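Local coordinates for 50S ribosomal protein L16 arginine hydroxylase (Escherichia coli, PDB 4CCL) that hydroxylates a specific arginine of ribosomal protein uL16 as a homodimeric iron(II)- and 2-oxoglutarate-dependent oxygenase, at residues V311-D316 against P328-L333; F268-S273 against D317-G322; K19-L24 against E166-E171; R140-G145 against E171-G176. All blocks are in the same frame, centred on the assembly; numbering follows the deposited sequence.

Interaction 1 (V311-D316 against P328-L333); sequences VLRIGD and PHRPAL. With SO4 (sulfate ion), chain O.
R313 and D316 face the first turn of helix 330-338, with CA of R313 8.7 Å from CA of L333 and CA of D316 8.1 Å from CA of R330. No backbone hydrogen bond joins the two segments, as expected where a helix is laid over a small antiparallel sheet. This is part of the winged-helix domain: strand 311-314 forms a hairpin with strand 317-320, and the backbone angles of G315 and D316 fit a type II' turn.

Side chains do the bridging. R313 starts with CG anti to the backbone N (chi1 179°) and bends at chi3, and its guanidinium lies across the helix start, with NH2 3.5 Å from CB of L333. The R330 guanidinium approaches over one face of that of R313, the planes 50° apart, and the two NH1 atoms stand close as like charges. D334, in a salt bridge with R313 NE, and D316, in a long salt bridge with R330, probably offset the repulsion. R313 NH1 also makes a weak hydrogen bond to O of G315. An alanine in place of R313 would probably leave D334 without its strong cationic mate and open a gap beside L333. A sulfate ion, probably from the crystallisation liquor, adds negative charge in the crystal: R330 NH2 donates to its O1 at 2.8 Å, from the guanidinium edge, with 166° at the hydrogen.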
# COMPACT_ATOMS: atom_id res chain seq x y z
N VAL B 311 -21.78 -4.82 -11.68
CA VAL B 311 -21.70 -6.27 -11.60
C VAL B 311 -20.81 -6.77 -12.73
O VAL B 311 -21.13 -6.62 -13.90
CB VAL B 311 -23.09 -6.91 -11.72
CG1 VAL B 311 -23.00 -8.40 -11.42
CG2 VAL B 311 -24.07 -6.24 -10.78
N LEU B 312 -19.67 -7.36 -12.36
CA LEU B 312 -18.66 -7.71 -13.35
C LEU B 312 -18.20 -9.16 -13.23
O LEU B 312 -18.05 -9.67 -12.13
CB LEU B 312 -17.46 -6.78 -13.23
CG LEU B 312 -17.81 -5.30 -13.37
CD1 LEU B 312 -16.66 -4.42 -12.93
CD2 LEU B 312 -18.22 -4.98 -14.80
N ARG B 313 -17.98 -9.80 -14.36
CA ARG B 313 -17.54 -11.19 -14.36
C ARG B 313 -16.07 -11.32 -14.70
O ARG B 313 -15.63 -10.89 -15.77
CB ARG B 313 -18.39 -12.02 -15.33
CG ARG B 313 -17.97 -13.48 -15.40
CD ARG B 313 -18.69 -14.22 -16.50
NE ARG B 313 -20.02 -14.67 -16.09
CZ ARG B 313 -20.25 -15.76 -15.37
NH1 ARG B 313 -19.23 -16.51 -14.96
NH2 ARG B 313 -21.49 -16.10 -15.04
N ILE B 314 -15.30 -11.90 -13.79
CA ILE B 314 -13.90 -12.23 -14.06
C ILE B 314 -13.74 -13.74 -13.91
O ILE B 314 -13.82 -14.27 -12.80
CB ILE B 314 -12.94 -11.49 -13.11
CG1 ILE B 314 -13.40 -10.05 -12.91
CG2 ILE B 314 -11.52 -11.55 -13.65
CD1 ILE B 314 -12.31 -9.10 -12.46
N GLY B 315 -13.48 -14.41 -15.02
CA GLY B 315 -13.50 -15.86 -15.04
C GLY B 315 -14.87 -16.38 -14.66
O GLY B 315 -15.88 -15.94 -15.22
N ASP B 316 -14.92 -17.30 -13.71
CA ASP B 316 -16.17 -17.88 -13.25
C ASP B 316 -16.74 -17.20 -12.01
O ASP B 316 -17.76 -17.63 -11.47
CB ASP B 316 -16.02 -19.39 -13.03
CG ASP B 316 -15.86 -20.16 -14.33
OD1 ASP B 316 -14.71 -20.31 -14.79
OD2 ASP B 316 -16.88 -20.61 -14.88
N PRO B 328 -22.64 -22.30 -8.43
CA PRO B 328 -22.59 -23.36 -9.44
C PRO B 328 -23.48 -23.10 -10.65
O PRO B 328 -23.30 -23.75 -11.68
CB PRO B 328 -23.08 -24.60 -8.68
CG PRO B 328 -23.78 -24.08 -7.48
CD PRO B 328 -23.06 -22.82 -7.12
N HIS B 329 -24.41 -22.15 -10.54
CA HIS B 329 -25.35 -21.94 -11.63
C HIS B 329 -24.86 -20.76 -12.45
O HIS B 329 -24.93 -19.60 -12.02
CB HIS B 329 -26.75 -21.64 -11.08
CG HIS B 329 -27.16 -22.52 -9.94
ND1 HIS B 329 -28.12 -23.49 -10.06
CD2 HIS B 329 -26.73 -22.57 -8.65
CE1 HIS B 329 -28.28 -24.11 -8.90
NE2 HIS B 329 -27.44 -23.57 -8.03
N ARG B 330 -24.36 -21.07 -13.64
CA ARG B 330 -23.86 -20.07 -14.58
C ARG B 330 -24.90 -19.18 -15.28
O ARG B 330 -24.72 -17.96 -15.33
CB ARG B 330 -22.89 -20.70 -15.60
CG ARG B 330 -22.07 -19.67 -16.35
CD ARG B 330 -21.07 -20.34 -17.29
NE ARG B 330 -20.63 -19.42 -18.33
CZ ARG B 330 -19.61 -18.58 -18.21
NH1 ARG B 330 -18.91 -18.54 -17.08
NH2 ARG B 330 -19.29 -17.77 -19.21
N PRO B 331 -25.98 -19.77 -15.84
CA PRO B 331 -26.98 -18.93 -16.51
C PRO B 331 -27.54 -17.83 -15.61
O PRO B 331 -27.78 -16.70 -16.06
CB PRO B 331 -28.09 -19.93 -16.86
CG PRO B 331 -27.39 -21.22 -17.01
CD PRO B 331 -26.30 -21.20 -15.98
N ALA B 332 -27.74 -18.17 -14.34
CA ALA B 332 -28.26 -17.22 -13.36
C ALA B 332 -27.29 -16.07 -13.12
O ALA B 332 -27.69 -14.90 -13.12
CB ALA B 332 -28.56 -17.94 -12.06
N LEU B 333 -26.02 -16.40 -12.91
CA LEU B 333 -25.00 -15.40 -12.67
C LEU B 333 -24.84 -14.48 -13.88
O LEU B 333 -24.69 -13.27 -13.74
CB LEU B 333 -23.66 -16.04 -12.33
CG LEU B 333 -23.55 -16.83 -11.02
CD1 LEU B 333 -22.09 -16.97 -10.61
CD2 LEU B 333 -24.37 -16.19 -9.92
S SO4 O . -16.07 -15.38 -19.42
O1 SO4 O . -17.44 -15.67 -18.99
O2 SO4 O . -15.14 -15.79 -18.37
O3 SO4 O . -15.77 -16.11 -20.65
O4 SO4 O . -15.93 -13.95 -19.66

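Interaction 2 (F268-S273 against D317-G322)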
# COMPACT_ATOMS: atom_id res chain seq x y z
N PHE B 268 -8.87 -7.42 -7.77
CA PHE B 268 -9.37 -6.54 -8.83
C PHE B 268 -10.87 -6.71 -8.98
O PHE B 268 -11.58 -5.75 -9.28
CB PHE B 268 -8.67 -6.79 -10.16
CG PHE B 268 -8.92 -5.72 -11.18
CD1 PHE B 268 -8.26 -4.50 -11.09
CD2 PHE B 268 -9.81 -5.92 -12.22
CE1 PHE B 268 -8.49 -3.51 -12.01
CE2 PHE B 268 -10.04 -4.92 -13.15
CZ PHE B 268 -9.37 -3.72 -13.04
N GLY B 269 -11.35 -7.93 -8.77
CA GLY B 269 -12.77 -8.21 -8.79
C GLY B 269 -13.49 -7.37 -7.75
O GLY B 269 -14.50 -6.73 -8.05
N GLU B 270 -12.96 -7.36 -6.53
CA GLU B 270 -13.57 -6.60 -5.44
C GLU B 270 -13.44 -5.08 -5.63
O GLU B 270 -14.29 -4.32 -5.17
CB GLU B 270 -12.97 -7.02 -4.09
CG GLU B 270 -13.24 -8.48 -3.73
CD GLU B 270 -12.67 -8.86 -2.37
OE1 GLU B 270 -12.24 -7.96 -1.63
OE2 GLU B 270 -12.64 -10.07 -2.06
N PHE B 271 -12.38 -4.65 -6.30
CA PHE B 271 -12.10 -3.22 -6.50
C PHE B 271 -13.00 -2.66 -7.60
O PHE B 271 -13.86 -1.83 -7.35
CB PHE B 271 -10.61 -3.03 -6.85
CG PHE B 271 -10.24 -1.64 -7.31
CD1 PHE B 271 -10.89 -0.51 -6.84
CD2 PHE B 271 -9.21 -1.47 -8.22
CE1 PHE B 271 -10.53 0.76 -7.28
CE2 PHE B 271 -8.84 -0.21 -8.66
CZ PHE B 271 -9.50 0.91 -8.19
N ILE B 272 -12.78 -3.14 -8.82
CA ILE B 272 -13.41 -2.56 -10.01
C ILE B 272 -14.94 -2.62 -10.00
O ILE B 272 -15.60 -1.87 -10.72
CB ILE B 272 -12.86 -3.23 -11.30
CG1 ILE B 272 -13.11 -2.34 -12.53
CG2 ILE B 272 -13.44 -4.62 -11.49
CD1 ILE B 272 -12.33 -1.05 -12.51
N SER B 273 -15.51 -3.48 -9.15
CA SER B 273 -16.96 -3.59 -9.04
C SER B 273 -17.55 -2.51 -8.12
O SER B 273 -18.77 -2.39 -8.01
CB SER B 273 -17.37 -4.99 -8.56
OG SER B 273 -16.63 -5.38 -7.41
N ASP B 317 -16.07 -16.15 -11.54
CA ASP B 317 -16.51 -15.42 -10.36
C ASP B 317 -17.22 -14.14 -10.77
O ASP B 317 -16.80 -13.47 -11.72
CB ASP B 317 -15.31 -15.07 -9.48
CG ASP B 317 -14.34 -16.21 -9.34
OD1 ASP B 317 -14.78 -17.34 -9.06
OD2 ASP B 317 -13.12 -15.98 -9.52
N VAL B 318 -18.28 -13.78 -10.06
CA VAL B 318 -18.95 -12.51 -10.35
C VAL B 318 -18.73 -11.56 -9.17
O VAL B 318 -18.48 -12.02 -8.06
CB VAL B 318 -20.44 -12.72 -10.70
CG1 VAL B 318 -21.17 -11.40 -10.85
CG2 VAL B 318 -20.56 -13.52 -11.99
N TYR B 319 -18.73 -10.26 -9.41
CA TYR B 319 -18.53 -9.29 -8.34
C TYR B 319 -19.56 -8.18 -8.42
O TYR B 319 -19.68 -7.50 -9.44
CB TYR B 319 -17.12 -8.70 -8.39
CG TYR B 319 -16.02 -9.74 -8.28
CD1 TYR B 319 -15.55 -10.41 -9.40
CD2 TYR B 319 -15.45 -10.04 -7.05
CE1 TYR B 319 -14.55 -11.35 -9.30
CE2 TYR B 319 -14.44 -10.99 -6.94
CZ TYR B 319 -14.00 -11.64 -8.07
OH TYR B 319 -13.00 -12.58 -7.98
N ALA B 320 -20.32 -8.02 -7.34
CA ALA B 320 -21.30 -6.94 -7.25
C ALA B 320 -20.95 -6.00 -6.11
O ALA B 320 -21.04 -6.37 -4.94
CB ALA B 320 -22.70 -7.51 -7.05
N ASN B 321 -20.56 -4.77 -6.46
CA ASN B 321 -20.27 -3.72 -5.48
C ASN B 321 -19.25 -4.15 -4.43
O ASN B 321 -19.45 -3.97 -3.23
CB ASN B 321 -21.57 -3.21 -4.85
CG ASN B 321 -21.37 -1.99 -3.97
OD1 ASN B 321 -20.95 -0.93 -4.44
ND2 ASN B 321 -21.68 -2.13 -2.68
N GLY B 322 -18.15 -4.75 -4.88
CA GLY B 322 -17.07 -5.14 -3.99
C GLY B 322 -17.16 -6.56 -3.46
O GLY B 322 -16.16 -7.11 -2.99
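A CH-pi contact sets CA of G269 over the ring of Y319, 3.4 Å from its centroid and only 3° off the normal. On the tyrosine, chi1 of -59° sets CG anti to the carbonyl carbon, and the ring then lies face-on to G269. A CB on G269 would run into the ring, so the absence of a side chain is what allows this approach. The backbone of the same helical turn continues the packing, with O of G269 near CB of Y319.

Conventional hydrogen bonding centres on the hydroxyl of S273. It donates to O of G269 at 2.6 Å, in the plane of that carbonyl, and accepts from N of G322 at 3.0 Å. One oxygen thus joins G269, within the helix, to the turn that follows strand 317-320. The setting is the winged-helix domain, where helix 263-272 packs against 317-320, the middle strand of a three-stranded antiparallel sheet; N321 and G322, with angles fitting a type I' turn, lead into strand 323-325.

CA-H...O contacts follow the same seam. CA of G322 lies 3.1 Å from O of E270, and CA of N321 lies 3.2 Å from O of S273.

Van der Waals contact adds the aliphatic part of E270, whose CG rests 3.3 Å from O of G322. The amide of N321 turns elsewhere, to the hydroxyl of Y368.

Interaction 3 (K19-L24 against E166-E171); sequences KRPVVL and EAIIDE
Two consecutive isoleucines, I168 and I169, both direct their side chains toward the segment 19-24, where regular alternation would send one of them the other way. The cause is a classic beta bulge, with both isoleucines set opposite V144, at a corner of the strand. I168 reaches out beside R20, its CD1 3.8 Å from NH2 of R20 and the two side chains crossing at about a right angle. That guanidinium has its main polar partner in E146, a salt bridge, so the isoleucine touches a group already held. The CD1 of I168 also comes to 4.2 Å from CG of P21.

From R20 to V23 and from I168 to E171 the chains run 15° apart, yet no hydrogen bond passes between them. Such side-chain-only pairing belongs to two sheets laid face to face, as in the double-stranded beta-helix of the cupin and JmjC oxygenases: 22-24 is an outer strand of the larger sheet, 167-173 an outer strand of the smaller.

I169 is shared by two partners through different branches. Its CD1 lies 4.2 Å from CB of P21, while CG2 meets CG2 of V23 at 3.9 Å. V23 sets CG1 anti to the backbone N (chi1 175°), and both its methyls meet the carboxylate of E171; OE1 stands 3.8 Å from CG1 and OE2 3.8 Å from CG2. On its own sheet V23 also touches L179.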
# COMPACT_ATOMS: atom_id res chain seq x y z
N LYS B 19 -8.52 7.58 -29.46
CA LYS B 19 -7.63 8.15 -30.47
C LYS B 19 -7.95 9.61 -30.78
O LYS B 19 -7.17 10.50 -30.45
CB LYS B 19 -7.69 7.31 -31.75
CG LYS B 19 -7.42 5.84 -31.54
CD LYS B 19 -7.56 5.05 -32.83
CE LYS B 19 -7.68 3.56 -32.54
NZ LYS B 19 -8.96 3.24 -31.85
N ARG B 20 -9.10 9.83 -31.41
CA ARG B 20 -9.49 11.16 -31.88
C ARG B 20 -10.91 11.48 -31.46
O ARG B 20 -11.76 10.60 -31.40
CB ARG B 20 -9.39 11.23 -33.40
CG ARG B 20 -8.06 10.80 -33.98
CD ARG B 20 -6.93 11.68 -33.49
NE ARG B 20 -7.06 13.06 -33.96
CZ ARG B 20 -6.28 14.06 -33.55
NH1 ARG B 20 -5.33 13.84 -32.66
NH2 ARG B 20 -6.47 15.28 -34.03
N PRO B 21 -11.18 12.76 -31.16
CA PRO B 21 -12.54 13.19 -30.84
C PRO B 21 -13.43 13.32 -32.07
O PRO B 21 -12.94 13.56 -33.17
CB PRO B 21 -12.33 14.56 -30.20
CG PRO B 21 -11.08 15.07 -30.81
CD PRO B 21 -10.21 13.86 -31.00
N VAL B 22 -14.74 13.16 -31.88
CA VAL B 22 -15.69 13.39 -32.96
C VAL B 22 -16.95 14.08 -32.47
O VAL B 22 -17.29 14.00 -31.29
CB VAL B 22 -16.12 12.09 -33.67
CG1 VAL B 22 -15.77 12.14 -35.15
CG2 VAL B 22 -15.53 10.87 -33.00
N VAL B 23 -17.63 14.76 -33.38
CA VAL B 23 -19.00 15.17 -33.13
C VAL B 23 -19.88 14.18 -33.87
O VAL B 23 -19.80 14.06 -35.09
CB VAL B 23 -19.29 16.58 -33.65
CG1 VAL B 23 -20.77 16.91 -33.48
CG2 VAL B 23 -18.43 17.60 -32.92
N LEU B 24 -20.72 13.47 -33.13
CA LEU B 24 -21.64 12.54 -33.76
C LEU B 24 -22.97 13.25 -33.82
O LEU B 24 -23.63 13.45 -32.80
CB LEU B 24 -21.75 11.26 -32.93
CG LEU B 24 -20.42 10.63 -32.51
CD1 LEU B 24 -20.62 9.63 -31.38
CD2 LEU B 24 -19.72 9.97 -33.69
N GLU B 166 -6.35 26.69 -29.43
CA GLU B 166 -6.83 26.73 -30.80
C GLU B 166 -7.65 25.48 -31.06
O GLU B 166 -7.15 24.36 -30.92
CB GLU B 166 -5.65 26.81 -31.76
CG GLU B 166 -6.00 26.60 -33.22
CD GLU B 166 -4.82 26.82 -34.13
OE1 GLU B 166 -3.87 27.52 -33.72
OE2 GLU B 166 -4.82 26.28 -35.26
N ALA B 167 -8.91 25.66 -31.43
CA ALA B 167 -9.84 24.55 -31.55
C ALA B 167 -9.70 23.76 -32.84
O ALA B 167 -9.67 24.34 -33.93
CB ALA B 167 -11.28 25.05 -31.39
N ILE B 168 -9.58 22.44 -32.72
CA ILE B 168 -9.70 21.57 -33.89
C ILE B 168 -11.16 21.20 -34.10
O ILE B 168 -11.54 20.66 -35.14
CB ILE B 168 -8.85 20.29 -33.75
CG1 ILE B 168 -9.40 19.37 -32.66
CG2 ILE B 168 -7.39 20.64 -33.49
CD1 ILE B 168 -8.63 18.08 -32.51
N ILE B 169 -11.99 21.49 -33.09
CA ILE B 169 -13.44 21.37 -33.24
C ILE B 169 -14.11 22.60 -32.64
O ILE B 169 -13.94 22.88 -31.47
CB ILE B 169 -14.00 20.11 -32.55
CG1 ILE B 169 -13.54 18.84 -33.27
CG2 ILE B 169 -15.52 20.15 -32.49
CD1 ILE B 169 -13.97 17.55 -32.59
N ASP B 170 -14.86 23.35 -33.45
CA ASP B 170 -15.70 24.41 -32.91
C ASP B 170 -17.08 24.28 -33.53
O ASP B 170 -17.25 24.52 -34.72
CB ASP B 170 -15.08 25.78 -33.25
CG ASP B 170 -15.70 26.92 -32.45
OD1 ASP B 170 -16.90 26.84 -32.12
OD2 ASP B 170 -14.98 27.90 -32.16
N GLU B 171 -18.08 23.94 -32.71
CA GLU B 171 -19.42 23.66 -33.24
C GLU B 171 -20.53 23.98 -32.26
O GLU B 171 -20.30 24.10 -31.06
CB GLU B 171 -19.55 22.18 -33.68
CG GLU B 171 -18.67 21.76 -34.85
CD GLU B 171 -19.11 20.47 -35.50
OE1 GLU B 171 -20.32 20.16 -35.44
OE2 GLU B 171 -18.25 19.76 -36.06

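Interaction 4 (R140-G145 against E171-G176); sequences RRWRVG and EELEPG. With SO4 (sulfate ion), chain L.
W142 turns its indole obliquely to L173, so that CD1 of the ring lies 3.5 Å from CD2 of the leucine. At the far edge of the indole, in its plane, lies O2 of a bound sulfate. The same ion lies at the edge of the R140 guanidinium, near its plane, where NH1 donates to O3 at 2.7 Å with 161° at the hydrogen; S114 OG also bonds to the ion. R140 and S114 are inferred to bind substrate, and the sulfate, probably from the crystallisation liquor, may mark a place for an anionic group. NH1 of R140 and NE1 of W142 both donate to OD1 of N197, which would help to hold the two groups side by side. An alanine in place of W142 would probably open a gap beside L173 and leave N197 OD1 with R140 but no indole donor.

Behind these side chains runs an antiparallel ladder. W142 and E171 form a hydrogen-bonded pair, with N of W142 2.9 Å from O of E171 and N of E171 3.0 Å from O of W142. R141 and E172 follow as a non-hydrogen-bonded pair on the other face of the sheet, R141 salt-bridged to D170 and E172 to R139.

This belongs to the JmjC domain, a double-stranded beta-helix. Strand 140-145 is the middle of its three-stranded sheet, between 167-173 and 187-191, while W142 and L173 pack across the barrel on L179 of strand 178-181 and R140 reaches strand 108-116.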
# COMPACT_ATOMS: atom_id res chain seq x y z
N ARG B 140 -25.41 24.46 -27.08
CA ARG B 140 -24.13 24.89 -26.54
C ARG B 140 -23.09 24.95 -27.64
O ARG B 140 -23.16 24.20 -28.62
CB ARG B 140 -23.64 23.95 -25.44
CG ARG B 140 -24.64 23.71 -24.34
CD ARG B 140 -24.02 22.95 -23.19
NE ARG B 140 -23.30 23.83 -22.27
CZ ARG B 140 -22.44 23.40 -21.36
NH1 ARG B 140 -22.17 22.10 -21.25
NH2 ARG B 140 -21.83 24.26 -20.56
N ARG B 141 -22.13 25.85 -27.47
CA ARG B 141 -20.95 25.86 -28.31
C ARG B 141 -19.90 25.01 -27.63
O ARG B 141 -19.53 25.27 -26.48
CB ARG B 141 -20.45 27.29 -28.50
CG ARG B 141 -19.20 27.40 -29.36
CD ARG B 141 -18.72 28.84 -29.42
NE ARG B 141 -17.53 29.00 -30.24
CZ ARG B 141 -16.88 30.15 -30.37
NH1 ARG B 141 -17.30 31.23 -29.74
NH2 ARG B 141 -15.79 30.22 -31.14
N TRP B 142 -19.44 23.99 -28.34
CA TRP B 142 -18.37 23.12 -27.87
C TRP B 142 -17.12 23.27 -28.72
O TRP B 142 -17.18 23.34 -29.96
CB TRP B 142 -18.82 21.65 -27.84
CG TRP B 142 -19.50 21.29 -26.56
CD1 TRP B 142 -20.83 21.14 -26.35
CD2 TRP B 142 -18.85 21.03 -25.30
NE1 TRP B 142 -21.07 20.81 -25.04
CE2 TRP B 142 -19.90 20.73 -24.38
CE3 TRP B 142 -17.53 21.03 -24.87
CZ2 TRP B 142 -19.61 20.43 -23.05
CZ3 TRP B 142 -17.27 20.73 -23.54
CH2 TRP B 142 -18.31 20.43 -22.65
N ARG B 143 -15.99 23.33 -28.03
CA ARG B 143 -14.69 23.50 -28.64
C ARG B 143 -13.72 22.46 -28.08
O ARG B 143 -13.66 22.23 -26.88
CB ARG B 143 -14.16 24.91 -28.38
CG ARG B 143 -15.03 26.02 -28.97
CD ARG B 143 -14.51 27.41 -28.63
NE ARG B 143 -13.21 27.67 -29.23
CZ ARG B 143 -12.06 27.68 -28.56
NH1 ARG B 143 -12.05 27.43 -27.26
NH2 ARG B 143 -10.92 27.93 -29.19
N VAL B 144 -12.97 21.82 -28.98
CA VAL B 144 -11.95 20.86 -28.58
C VAL B 144 -10.64 21.20 -29.29
O VAL B 144 -10.62 21.39 -30.51
CB VAL B 144 -12.35 19.42 -28.95
CG1 VAL B 144 -11.38 18.43 -28.31
CG2 VAL B 144 -13.78 19.13 -28.52
N GLY B 145 -9.56 21.27 -28.52
CA GLY B 145 -8.26 21.55 -29.09
C GLY B 145 -7.45 20.30 -29.34
O GLY B 145 -7.84 19.21 -28.91
N GLU B 171 -18.08 23.94 -32.71
CA GLU B 171 -19.42 23.66 -33.24
C GLU B 171 -20.53 23.98 -32.26
O GLU B 171 -20.30 24.10 -31.06
CB GLU B 171 -19.55 22.18 -33.68
CG GLU B 171 -18.67 21.76 -34.85
CD GLU B 171 -19.11 20.47 -35.50
OE1 GLU B 171 -20.32 20.16 -35.44
OE2 GLU B 171 -18.25 19.76 -36.06
N GLU B 172 -21.75 24.13 -32.78
CA GLU B 172 -22.93 24.29 -31.94
C GLU B 172 -23.72 22.99 -31.96
O GLU B 172 -24.09 22.50 -33.03
CB GLU B 172 -23.81 25.42 -32.46
CG GLU B 172 -23.11 26.76 -32.53
CD GLU B 172 -23.92 27.79 -33.28
OE1 GLU B 172 -24.80 27.39 -34.07
OE2 GLU B 172 -23.69 29.00 -33.09
N LEU B 173 -23.99 22.43 -30.78
CA LEU B 173 -24.63 21.13 -30.69
C LEU B 173 -26.15 21.21 -30.56
O LEU B 173 -26.67 21.89 -29.68
CB LEU B 173 -24.03 20.31 -29.54
CG LEU B 173 -22.88 19.36 -29.89
CD1 LEU B 173 -21.86 20.01 -30.80
CD2 LEU B 173 -22.20 18.85 -28.62
N GLU B 174 -26.84 20.53 -31.47
CA GLU B 174 -28.29 20.45 -31.42
C GLU B 174 -28.66 19.26 -30.54
O GLU B 174 -27.84 18.37 -30.34
CB GLU B 174 -28.84 20.27 -32.84
CG GLU B 174 -28.17 21.15 -33.90
CD GLU B 174 -28.62 22.60 -33.86
OE1 GLU B 174 -29.35 22.97 -32.92
OE2 GLU B 174 -28.25 23.37 -34.77
N PRO B 175 -29.89 19.26 -29.98
CA PRO B 175 -30.32 18.12 -29.17
C PRO B 175 -30.21 16.79 -29.92
O PRO B 175 -30.67 16.69 -31.05
CB PRO B 175 -31.79 18.44 -28.86
CG PRO B 175 -32.17 19.55 -29.80
CD PRO B 175 -30.91 20.32 -30.03
N GLY B 176 -29.60 15.80 -29.27
CA GLY B 176 -29.36 14.51 -29.90
C GLY B 176 -27.92 14.32 -30.34
O GLY B 176 -27.48 13.20 -30.56
S SO4 L . -20.18 20.28 -18.84
O1 SO4 L . -21.29 19.44 -19.28
O2 SO4 L . -18.94 19.50 -18.82
O3 SO4 L . -20.01 21.40 -19.76
O4 SO4 L . -20.47 20.77 -17.50

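In the fold
The four contacts fall into two pairs at opposite sides of the chain's centre. Interactions 3 and 4, with centres 9 Å apart, share E171 and strand 167-173 of the JmjC domain; I168 N lies 2.7 Å from V144 O, a probable hydrogen bond between them. Interactions 1 and 2, centres 12 Å apart, share the three-stranded sheet of the winged-helix domain through neighbouring strands 311-314 and 317-320. Within each pair the segments alternate along the chain, whereas interactions 3 and 4 both close before either winged-helix contact opens. Between the pairs, centres lie 35 to 41 Å apart without touching, so the two pairs report on different parts of the fold, the oxygenase barrel and the winged-helix domain.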